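Local coordinates for YARHG domain-containing protein (Legionella pneumophila subsp. pneumophila, PDB 4G2A) that is of unknown function but is a putative nutrient-binding protein that combines a DUF4424 region with a YARHG domain, at residues A[11-16]-A[50-55]; A[94-97]-A[102-105]. All coordinates share one frame; numbering follows the deposited sequence.

Interaction 1 (A[11-16]-A[50-55]); sequences SLPIPV and FTFKNT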
loop_
_atom_site.group_PDB
_atom_site.type_symbol
_atom_site.label_atom_id
_atom_site.label_comp_id
_atom_site.label_asym_id
_atom_site.label_seq_id
_atom_site.Cartn_x
_atom_site.Cartn_y
_atom_site.Cartn_z
ATOM N N SER A 11 -0.610 -11.592 -1.531
ATOM C CA SER A 11 -0.628 -12.475 -2.696
ATOM C C SER A 11 -1.797 -13.435 -2.600
ATOM O O SER A 11 -2.188 -13.815 -1.484
ATOM C CB SER A 11 0.676 -13.268 -2.792
ATOM O OG SER A 11 1.767 -12.514 -3.299
ATOM N N LEU A 12 -2.357 -13.824 -3.760
ATOM C CA LEU A 12 -3.410 -14.848 -3.826
ATOM C C LEU A 12 -2.835 -16.192 -3.341
ATOM O O LEU A 12 -1.630 -16.407 -3.544
ATOM C CB LEU A 12 -3.927 -15.033 -5.289
ATOM C CG LEU A 12 -4.937 -14.054 -5.853
ATOM C CD1 LEU A 12 -5.281 -14.426 -7.260
ATOM C CD2 LEU A 12 -6.221 -14.007 -5.022
ATOM N N PRO A 13 -3.622 -17.132 -2.763
ATOM C CA PRO A 13 -3.058 -18.467 -2.503
ATOM C C PRO A 13 -2.795 -19.133 -3.848
ATOM O O PRO A 13 -3.466 -18.807 -4.837
ATOM C CB PRO A 13 -4.162 -19.199 -1.713
ATOM C CG PRO A 13 -5.256 -18.224 -1.502
ATOM C CD PRO A 13 -5.074 -17.112 -2.501
ATOM N N ILE A 14 -1.796 -20.007 -3.928
ATOM C CA ILE A 14 -1.528 -20.652 -5.204
ATOM C C ILE A 14 -1.435 -22.169 -5.021
ATOM O O ILE A 14 -1.054 -22.625 -3.944
ATOM C CB ILE A 14 -0.263 -20.065 -5.893
ATOM C CG1 ILE A 14 1.004 -20.234 -5.059
ATOM C CG2 ILE A 14 -0.465 -18.618 -6.291
ATOM C CD1 ILE A 14 2.072 -20.908 -5.790
ATOM N N PRO A 15 -1.713 -22.973 -6.066
ATOM C CA PRO A 15 -1.515 -24.424 -5.924
ATOM C C PRO A 15 -0.063 -24.825 -6.217
ATOM O O PRO A 15 0.600 -24.196 -7.040
ATOM C CB PRO A 15 -2.473 -25.019 -6.961
ATOM C CG PRO A 15 -2.712 -23.929 -7.977
ATOM C CD PRO A 15 -2.185 -22.620 -7.428
ATOM N N VAL A 16 0.423 -25.885 -5.540
ATOM C CA VAL A 16 1.768 -26.442 -5.710
ATOM C C VAL A 16 1.832 -27.144 -7.087
ATOM O O VAL A 16 2.828 -27.000 -7.798
ATOM C CB VAL A 16 2.124 -27.392 -4.531
ATOM C CG1 VAL A 16 3.484 -28.060 -4.730
ATOM C CG2 VAL A 16 2.095 -26.647 -3.202
ATOM N N PHE A 50 -11.395 -16.291 0.332
ATOM C CA PHE A 50 -11.339 -16.947 -0.970
ATOM C C PHE A 50 -12.281 -18.116 -0.979
ATOM O O PHE A 50 -12.376 -18.853 0.010
ATOM C CB PHE A 50 -9.914 -17.446 -1.308
ATOM C CG PHE A 50 -8.788 -16.502 -0.982
ATOM C CD1 PHE A 50 -8.393 -15.524 -1.891
ATOM C CD2 PHE A 50 -8.135 -16.570 0.242
ATOM C CE1 PHE A 50 -7.378 -14.605 -1.565
ATOM C CE2 PHE A 50 -7.122 -15.660 0.563
ATOM C CZ PHE A 50 -6.744 -14.690 -0.351
ATOM N N THR A 51 -12.958 -18.308 -2.101
ATOM C CA THR A 51 -13.889 -19.415 -2.274
ATOM C C THR A 51 -13.340 -20.238 -3.419
ATOM O O THR A 51 -13.080 -19.698 -4.492
ATOM C CB THR A 51 -15.325 -18.883 -2.504
ATOM O OG1 THR A 51 -15.658 -17.922 -1.504
ATOM C CG2 THR A 51 -16.353 -19.958 -2.503
ATOM N N PHE A 52 -13.108 -21.513 -3.174
ATOM C CA PHE A 52 -12.580 -22.456 -4.161
ATOM C C PHE A 52 -13.579 -23.540 -4.417
ATOM O O PHE A 52 -14.228 -23.984 -3.470
ATOM C CB PHE A 52 -11.272 -23.094 -3.666
ATOM C CG PHE A 52 -10.108 -22.145 -3.535
ATOM C CD1 PHE A 52 -9.278 -21.887 -4.617
ATOM C CD2 PHE A 52 -9.817 -21.543 -2.320
ATOM C CE1 PHE A 52 -8.196 -21.024 -4.490
ATOM C CE2 PHE A 52 -8.734 -20.683 -2.190
ATOM C CZ PHE A 52 -7.918 -20.437 -3.270
ATOM N N LYS A 53 -13.697 -24.001 -5.668
ATOM C CA LYS A 53 -14.602 -25.098 -5.969
ATOM C C LYS A 53 -13.873 -26.282 -6.647
ATOM O O LYS A 53 -13.160 -26.105 -7.641
ATOM C CB LYS A 53 -15.807 -24.656 -6.826
ATOM C CG LYS A 53 -16.900 -25.733 -6.840
ATOM C CD LYS A 53 -18.069 -25.433 -7.756
ATOM C CE LYS A 53 -18.921 -26.662 -8.051
ATOM N NZ LYS A 53 -18.377 -27.463 -9.194
ATOM N N ASN A 54 -14.091 -27.496 -6.101
ATOM C CA ASN A 54 -13.620 -28.734 -6.689
ATOM C C ASN A 54 -14.549 -29.045 -7.876
ATOM O O ASN A 54 -15.747 -29.235 -7.672
ATOM C CB ASN A 54 -13.623 -29.866 -5.655
ATOM C CG ASN A 54 -13.172 -31.202 -6.215
ATOM O OD1 ASN A 54 -12.564 -31.279 -7.277
ATOM N ND2 ASN A 54 -13.411 -32.274 -5.494
ATOM N N THR A 55 -14.019 -29.041 -9.109
ATOM C CA THR A 55 -14.863 -29.264 -10.282
ATOM C C THR A 55 -14.970 -30.752 -10.641
ATOM O O THR A 55 -15.735 -31.100 -11.550
ATOM C CB THR A 55 -14.381 -28.443 -11.472
ATOM O OG1 THR A 55 -13.116 -28.940 -11.902
ATOM C CG2 THR A 55 -14.318 -26.963 -11.165
#
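Pro13 sets the CD-CG edge of its pyrrolidine ring over one face of Phe50: Pro13 CD stands over the centre of the aromatic ring, 3.6 Å from the Phe50 centroid and only 14° off the ring normal, which meets the geometry of a CH-pi contact. Pro13 CG sits over the same face, 3.8 Å from Phe50 CD2. With CG anti to the carbonyl carbon (chi1 -43°), the Phe50 ring projects from strand 43-54 toward the proline, which approaches from the opposite direction. Leu12 comes in obliquely beside the CD1-CE1 side of the ring, its CD2 methyl 3.7 Å from Phe50 CE1. Phe52 meets the proline differently, edge-on, with CZ 3.9 Å from Pro13 CG and that carbon close to the ring plane. The wider packing is continued by His141, edge-to-face with Phe50, and by Trp167, whose indole NE1 donates to Pro13 O. With the CA atoms of Pro13 and Phe50 8.6 Å apart, the two segments meet through side chains, not as paired strands. The contact between them is therefore apolar, made by dispersion with a weak CH-pi component, and all four touching residues are buried.

Interaction 2 (A[94-97]-A[102-105]); sequences DFLV and KQVS
Val97 and Val104 meet by one methyl each, Val97 CG1 lying 3.8 Å from Val104 CG2, with the two side chains on the same face of the sheet. In both residues the touching methyl sits between the backbone N and the carbonyl carbon, and Trp127 of strand 123-131 packs against both valines. Beside this apolar pair Val104 N donates to Val97 O over 3.0 Å; the N-H...O angle of 174° makes the bond nearly straight, and the donor is somewhat tilted from the carbonyl plane. The same Val97 O has Gln103 CA at 3.6 Å in a CA-H...O contact. Gln103 CG stands anti to the backbone N (chi1 -164°), and the extended chain beyond it carries the amide obliquely across to Leu96, where Gln103 NE2 is 3.9 Å from the Leu96 CD2 methyl. Both of these residues are exposed. A water bridges the backbones, accepting from Val97 N at 3.3 Å and donating to Val104 O at a separation so short that its exact value is doubtful. Strands 95-97 and 102-104, at 128° between their directions, thus form the splayed, partly water-mediated arms of an antiparallel beta hairpin, strands 95-99 and 102-110.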
loop_
_atom_site.group_PDB
_atom_site.type_symbol
_atom_site.label_atom_id
_atom_site.label_comp_id
_atom_site.label_asym_id
_atom_site.label_seq_id
_atom_site.Cartn_x
_atom_site.Cartn_y
_atom_site.Cartn_z
ATOM N N ASP A 94 2.513 -12.145 11.358
ATOM C CA ASP A 94 1.430 -12.842 12.065
ATOM C C ASP A 94 0.425 -13.423 11.082
ATOM O O ASP A 94 -0.781 -13.192 11.190
ATOM C CB ASP A 94 0.744 -11.911 13.099
ATOM C CG ASP A 94 1.727 -11.240 14.052
ATOM O OD1 ASP A 94 2.467 -11.969 14.759
ATOM O OD2 ASP A 94 1.778 -9.989 14.069
ATOM N N PHE A 95 0.944 -14.143 10.094
ATOM C CA PHE A 95 0.145 -14.831 9.099
ATOM C C PHE A 95 -0.658 -15.922 9.768
ATOM O O PHE A 95 -0.100 -16.784 10.454
ATOM C CB PHE A 95 1.034 -15.421 8.004
ATOM C CG PHE A 95 0.255 -16.166 6.948
ATOM C CD1 PHE A 95 -0.372 -15.481 5.907
ATOM C CD2 PHE A 95 0.148 -17.557 6.989
ATOM C CE1 PHE A 95 -1.108 -16.169 4.933
ATOM C CE2 PHE A 95 -0.566 -18.246 6.001
ATOM C CZ PHE A 95 -1.189 -17.547 4.980
ATOM N N LEU A 96 -1.975 -15.855 9.586
ATOM C CA LEU A 96 -2.935 -16.824 10.070
ATOM C C LEU A 96 -3.808 -17.269 8.903
ATOM O O LEU A 96 -4.353 -16.413 8.200
ATOM C CB LEU A 96 -3.817 -16.235 11.195
ATOM C CG LEU A 96 -3.148 -15.731 12.468
ATOM C CD1 LEU A 96 -4.163 -15.008 13.325
ATOM C CD2 LEU A 96 -2.469 -16.871 13.250
ATOM N N VAL A 97 -3.942 -18.597 8.703
ATOM C CA VAL A 97 -4.787 -19.199 7.676
ATOM C C VAL A 97 -5.789 -20.152 8.342
ATOM O O VAL A 97 -5.430 -20.910 9.258
ATOM C CB VAL A 97 -3.992 -19.873 6.509
ATOM C CG1 VAL A 97 -2.924 -20.847 7.010
ATOM C CG2 VAL A 97 -4.918 -20.537 5.491
ATOM N N LYS A 102 -11.627 -23.155 10.193
ATOM C CA LYS A 102 -10.768 -23.797 11.197
ATOM C C LYS A 102 -9.302 -23.399 10.955
ATOM O O LYS A 102 -8.772 -23.621 9.853
ATOM C CB LYS A 102 -10.924 -25.323 11.180
ATOM C CG LYS A 102 -10.077 -26.040 12.237
ATOM C CD LYS A 102 -10.276 -27.540 12.139
ATOM C CE LYS A 102 -9.232 -28.328 12.883
ATOM N NZ LYS A 102 -9.320 -29.784 12.567
ATOM N N GLN A 103 -8.642 -22.839 11.996
ATOM C CA GLN A 103 -7.246 -22.408 11.930
ATOM C C GLN A 103 -6.311 -23.616 11.734
ATOM O O GLN A 103 -6.435 -24.629 12.429
ATOM C CB GLN A 103 -6.832 -21.569 13.156
ATOM C CG GLN A 103 -5.518 -20.811 12.890
ATOM C CD GLN A 103 -4.956 -20.047 14.064
ATOM O OE1 GLN A 103 -5.577 -19.120 14.599
ATOM N NE2 GLN A 103 -3.708 -20.338 14.404
ATOM N N VAL A 104 -5.405 -23.513 10.745
ATOM C CA VAL A 104 -4.497 -24.608 10.420
ATOM C C VAL A 104 -3.043 -24.187 10.577
ATOM O O VAL A 104 -2.721 -23.004 10.418
ATOM C CB VAL A 104 -4.744 -25.201 8.996
ATOM C CG1 VAL A 104 -6.152 -25.767 8.856
ATOM C CG2 VAL A 104 -4.445 -24.196 7.891
ATOM N N SER A 105 -2.165 -25.174 10.851
ATOM C CA SER A 105 -0.715 -24.979 10.883
ATOM C C SER A 105 -0.233 -24.676 9.469
ATOM O O SER A 105 -0.615 -25.363 8.521
ATOM C CB SER A 105 0.001 -26.224 11.408
ATOM O OG SER A 105 -0.370 -26.541 12.738
HETATM O O HOH W 1 -2.388 -20.581 10.798
#

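Interaction 1 is buried through all its touching residues, whereas interaction 2 is a surface contact in which only Val97 is buried. The chemistry follows that difference: side-chain packing between strands that are not paired with each other in the first, a backbone bond and a bridging water, with a small valine contact, between hairpin neighbours in the second. Their centres are 16 Å apart and their nearest atoms about 7 Å, so they do not touch, yet strand 136-150 pairs with both strand 43-54 and strand 95-99. His141 on that strand gives a more local link, meeting Phe50 edge-to-face and also Phe95 edge-to-face. All four segments belong to the DUF4424 region.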